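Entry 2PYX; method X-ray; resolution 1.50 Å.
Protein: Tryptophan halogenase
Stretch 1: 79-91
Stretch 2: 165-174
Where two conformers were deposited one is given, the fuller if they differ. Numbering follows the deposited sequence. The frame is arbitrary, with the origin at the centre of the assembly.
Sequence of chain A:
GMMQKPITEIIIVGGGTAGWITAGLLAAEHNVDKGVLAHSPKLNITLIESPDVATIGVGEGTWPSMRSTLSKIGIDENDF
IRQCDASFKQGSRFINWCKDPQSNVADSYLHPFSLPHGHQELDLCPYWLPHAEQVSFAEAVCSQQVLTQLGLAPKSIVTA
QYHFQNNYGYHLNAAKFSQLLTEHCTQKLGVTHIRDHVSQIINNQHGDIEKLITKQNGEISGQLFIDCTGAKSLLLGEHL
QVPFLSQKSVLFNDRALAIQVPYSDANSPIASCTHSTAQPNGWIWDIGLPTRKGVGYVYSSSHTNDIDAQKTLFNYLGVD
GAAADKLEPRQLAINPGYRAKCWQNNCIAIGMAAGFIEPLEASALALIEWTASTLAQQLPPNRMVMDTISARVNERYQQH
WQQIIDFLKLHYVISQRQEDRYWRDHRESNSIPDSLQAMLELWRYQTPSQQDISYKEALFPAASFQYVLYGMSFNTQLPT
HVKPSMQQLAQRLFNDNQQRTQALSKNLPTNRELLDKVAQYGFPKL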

# COMPACT_ATOMS: atom_id res chain seq x y z
N ASP A 79 -17.27 12.38 3.68
CA ASP A 79 -16.45 13.52 3.26
C ASP A 79 -15.24 13.03 2.45
O ASP A 79 -14.93 13.56 1.40
CB ASP A 79 -15.95 14.30 4.48
CG ASP A 79 -17.03 15.09 5.19
OD1 ASP A 79 -18.15 15.26 4.67
OD2 ASP A 79 -16.74 15.58 6.30
N PHE A 80 -14.54 12.03 2.97
CA PHE A 80 -13.39 11.46 2.27
C PHE A 80 -13.74 10.96 0.86
O PHE A 80 -13.09 11.29 -0.14
CB PHE A 80 -12.78 10.32 3.12
CG PHE A 80 -11.75 9.50 2.38
CD1 PHE A 80 -10.47 10.00 2.16
CD2 PHE A 80 -12.05 8.24 1.88
CE1 PHE A 80 -9.54 9.27 1.45
CE2 PHE A 80 -11.12 7.51 1.18
CZ PHE A 80 -9.86 8.02 0.96
N ILE A 81 -14.77 10.12 0.79
CA ILE A 81 -15.17 9.52 -0.49
C ILE A 81 -15.56 10.60 -1.49
O ILE A 81 -15.16 10.56 -2.66
CB ILE A 81 -16.31 8.47 -0.28
CG1 ILE A 81 -15.76 7.26 0.44
CG2 ILE A 81 -16.95 8.06 -1.61
CD1 ILE A 81 -16.81 6.24 0.86
N ARG A 82 -16.33 11.58 -1.02
CA ARG A 82 -16.84 12.61 -1.88
C ARG A 82 -15.71 13.51 -2.37
O ARG A 82 -15.66 13.84 -3.54
CB ARG A 82 -17.90 13.43 -1.14
CG ARG A 82 -19.23 12.62 -0.87
CD ARG A 82 -20.13 13.29 0.17
NE ARG A 82 -21.35 12.53 0.48
CZ ARG A 82 -22.10 12.74 1.57
NH1 ARG A 82 -21.75 13.67 2.46
NH2 ARG A 82 -23.20 12.02 1.79
N GLN A 83 -14.80 13.88 -1.48
CA GLN A 83 -13.77 14.88 -1.79
C GLN A 83 -12.52 14.33 -2.49
O GLN A 83 -11.76 15.08 -3.12
CB GLN A 83 -13.43 15.66 -0.53
CG GLN A 83 -14.62 16.49 -0.06
CD GLN A 83 -14.42 17.11 1.31
OE1 GLN A 83 -13.31 17.52 1.66
NE2 GLN A 83 -15.49 17.17 2.10
N CYS A 84 -12.28 13.02 -2.36
CA CYS A 84 -11.04 12.43 -2.86
C CYS A 84 -11.24 11.53 -4.07
O CYS A 84 -10.33 10.75 -4.41
CB CYS A 84 -10.34 11.67 -1.72
SG CYS A 84 -10.01 12.77 -0.32
N ASP A 85 -12.41 11.60 -4.68
CA ASP A 85 -12.76 10.77 -5.83
C ASP A 85 -12.46 9.31 -5.54
O ASP A 85 -11.83 8.62 -6.32
CB ASP A 85 -11.99 11.25 -7.08
CG ASP A 85 -12.60 10.75 -8.39
OD1 ASP A 85 -13.73 10.22 -8.38
OD2 ASP A 85 -11.95 10.90 -9.44
N ALA A 86 -12.93 8.84 -4.40
CA ALA A 86 -12.58 7.50 -3.94
C ALA A 86 -13.60 6.43 -4.33
O ALA A 86 -14.79 6.71 -4.51
CB ALA A 86 -12.41 7.50 -2.45
N SER A 87 -13.10 5.20 -4.48
CA SER A 87 -13.94 4.01 -4.58
C SER A 87 -13.37 2.96 -3.63
O SER A 87 -12.27 3.12 -3.06
CB SER A 87 -13.99 3.49 -6.02
OG SER A 87 -14.96 2.46 -6.16
N PHE A 88 -14.11 1.86 -3.43
CA PHE A 88 -13.70 0.80 -2.51
C PHE A 88 -12.82 -0.19 -3.21
O PHE A 88 -13.14 -0.64 -4.30
CB PHE A 88 -14.94 0.07 -1.97
CG PHE A 88 -15.93 1.00 -1.35
CD1 PHE A 88 -15.68 1.57 -0.11
CD2 PHE A 88 -17.07 1.36 -2.03
CE1 PHE A 88 -16.60 2.46 0.44
CE2 PHE A 88 -17.97 2.26 -1.49
CZ PHE A 88 -17.73 2.80 -0.27
N LYS A 89 -11.73 -0.56 -2.54
CA LYS A 89 -10.79 -1.56 -3.06
C LYS A 89 -10.81 -2.78 -2.13
O LYS A 89 -10.58 -2.64 -0.94
CB LYS A 89 -9.38 -0.97 -3.08
CG LYS A 89 -8.28 -1.95 -3.42
CD LYS A 89 -6.91 -1.33 -3.28
CE LYS A 89 -5.84 -2.38 -3.42
NZ LYS A 89 -4.52 -1.79 -3.02
N GLN A 90 -11.06 -3.96 -2.67
CA GLN A 90 -11.15 -5.21 -1.91
C GLN A 90 -9.99 -6.18 -2.10
O GLN A 90 -10.03 -7.30 -1.59
CB GLN A 90 -12.49 -5.90 -2.21
CG GLN A 90 -13.64 -5.11 -1.65
CD GLN A 90 -14.94 -5.82 -1.85
OE1 GLN A 90 -15.22 -6.84 -1.21
NE2 GLN A 90 -15.74 -5.31 -2.78
N GLY A 91 -8.96 -5.72 -2.82
CA GLY A 91 -7.74 -6.49 -3.05
C GLY A 91 -7.18 -6.20 -4.43
O GLY A 91 -7.45 -5.15 -5.00
N GLN A 165 -18.85 -5.37 5.57
CA GLN A 165 -19.22 -6.76 5.44
C GLN A 165 -18.03 -7.61 5.02
O GLN A 165 -17.84 -8.71 5.53
CB GLN A 165 -20.43 -6.87 4.52
CG GLN A 165 -21.67 -6.32 5.26
CD GLN A 165 -22.83 -6.05 4.35
OE1 GLN A 165 -23.72 -6.89 4.20
NE2 GLN A 165 -22.85 -4.89 3.74
N ASN A 166 -17.20 -7.07 4.14
CA ASN A 166 -15.90 -7.67 3.83
C ASN A 166 -14.84 -6.56 3.88
O ASN A 166 -15.13 -5.43 3.51
CB ASN A 166 -15.87 -8.31 2.44
CG ASN A 166 -16.43 -9.71 2.43
OD1 ASN A 166 -16.11 -10.53 3.28
ND2 ASN A 166 -17.21 -10.01 1.41
N ASN A 167 -13.64 -6.87 4.36
CA ASN A 167 -12.62 -5.82 4.59
C ASN A 167 -12.25 -5.12 3.30
O ASN A 167 -12.20 -5.74 2.23
CB ASN A 167 -11.36 -6.40 5.25
CG ASN A 167 -10.57 -5.38 6.08
OD1 ASN A 167 -10.96 -4.22 6.17
ND2 ASN A 167 -9.50 -5.83 6.72
N TYR A 168 -11.97 -3.83 3.43
CA TYR A 168 -11.71 -2.99 2.29
C TYR A 168 -10.75 -1.87 2.62
O TYR A 168 -10.64 -1.45 3.76
CB TYR A 168 -13.00 -2.41 1.70
CG TYR A 168 -13.71 -1.37 2.54
CD1 TYR A 168 -14.65 -1.75 3.51
CD2 TYR A 168 -13.49 -0.02 2.36
CE1 TYR A 168 -15.31 -0.82 4.27
CE2 TYR A 168 -14.14 0.92 3.12
CZ TYR A 168 -15.04 0.53 4.09
OH TYR A 168 -15.71 1.49 4.84
N GLY A 169 -10.02 -1.46 1.58
CA GLY A 169 -9.35 -0.16 1.53
C GLY A 169 -9.97 0.66 0.39
O GLY A 169 -11.13 0.47 0.03
N TYR A 170 -9.16 1.54 -0.19
CA TYR A 170 -9.65 2.47 -1.18
C TYR A 170 -8.77 2.58 -2.43
O TYR A 170 -7.58 2.31 -2.41
CB TYR A 170 -9.79 3.88 -0.59
CG TYR A 170 -10.60 3.94 0.70
CD1 TYR A 170 -11.99 4.02 0.66
CD2 TYR A 170 -9.96 3.94 1.92
CE1 TYR A 170 -12.72 4.10 1.84
CE2 TYR A 170 -10.67 3.99 3.10
CZ TYR A 170 -12.06 4.08 3.05
OH TYR A 170 -12.76 4.17 4.23
N HIS A 171 -9.41 3.03 -3.51
CA HIS A 171 -8.73 3.72 -4.61
C HIS A 171 -9.06 5.20 -4.44
O HIS A 171 -10.22 5.54 -4.16
CB HIS A 171 -9.27 3.24 -5.95
CG HIS A 171 -9.02 1.79 -6.23
ND1 HIS A 171 -10.01 0.94 -6.66
CD2 HIS A 171 -7.88 1.06 -6.18
CE1 HIS A 171 -9.49 -0.27 -6.84
NE2 HIS A 171 -8.20 -0.22 -6.56
N LEU A 172 -8.06 6.07 -4.61
CA LEU A 172 -8.26 7.49 -4.35
C LEU A 172 -7.39 8.36 -5.25
O LEU A 172 -6.44 7.87 -5.85
CB LEU A 172 -7.97 7.81 -2.86
CG LEU A 172 -6.58 7.45 -2.29
CD1 LEU A 172 -5.46 8.46 -2.63
CD2 LEU A 172 -6.60 7.27 -0.77
N ASN A 173 -7.75 9.64 -5.32
CA ASN A 173 -6.91 10.67 -5.96
C ASN A 173 -6.01 11.25 -4.85
O ASN A 173 -6.51 11.89 -3.91
CB ASN A 173 -7.83 11.74 -6.55
CG ASN A 173 -7.08 12.92 -7.17
OD1 ASN A 173 -6.10 13.44 -6.61
ND2 ASN A 173 -7.61 13.41 -8.30
N ALA A 174 -4.72 11.00 -4.92
CA ALA A 174 -3.82 11.41 -3.83
C ALA A 174 -3.72 12.92 -3.62
O ALA A 174 -3.57 13.39 -2.47
CB ALA A 174 -2.43 10.83 -4.02
O HOH W 1 -9.77 12.14 -9.66
O HOH W 2 -13.00 0.42 -6.81
O HOH W 3 -17.73 -7.88 -0.68

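Strands 87-89 and 169-172 run antiparallel, their N-to-C directions 132° apart, and the register follows from two hydrogen-bonded pairs. Ser87 N donates to His171 O and His171 N to Ser87 O, each at 2.9 Å; Lys89 N donates to Gly169 O and Gly169 N to Lys89 O, each at 2.8 Å. Between them lies the non-hydrogen-bonded pair Phe88-Tyr170, where the CA atoms draw in to 4.6 Å and Tyr170 CA sits 3.3 Å from Ser87 O in a CA-H...O contact. The ladder's reach is extended by Asn173 N, which donates to Cys84 O at 3.0 Å and a near-linear 168°, tying the segment after the helix to the end of the second strand.

Shape is clearest around the aromatic rings. Phe80 projects from its helix toward the second stretch. Its edge meets the face of Tyr170, with centroids 4.8 Å apart and planes at 65°, and Phe80 CE2 reaches 3.6 Å from Tyr170 CD1. The same rim fits against Leu172, Phe80 CZ lying 3.8 Å from Leu172 CD2, so one ring fills the hollow between two side chains. Phe88 presents its edge to the face of Tyr168 almost perpendicularly, at 88°, with Phe88 CD1 3.6 Å from Tyr168 CE2.

Ser87, Lys89 and His171 share a sheet face. There the His171 ring forms a flat floor beneath the Lys89 aliphatic chain: Lys89 CB stands 3.8 Å from the ring centroid, 13° off its normal, a CH-pi contact that leaves the lysine's end free to lead away.

Water fills gaps that side chains leave. One molecule donates to Asp85 OD2 (2.5 Å) and accepts from Asn173 ND2 (2.9 Å); another likewise links Gln90 OE1 (2.8 Å) to Asn166 ND2 (3.0 Å). In total, 754 Å² is buried, summed over both sides.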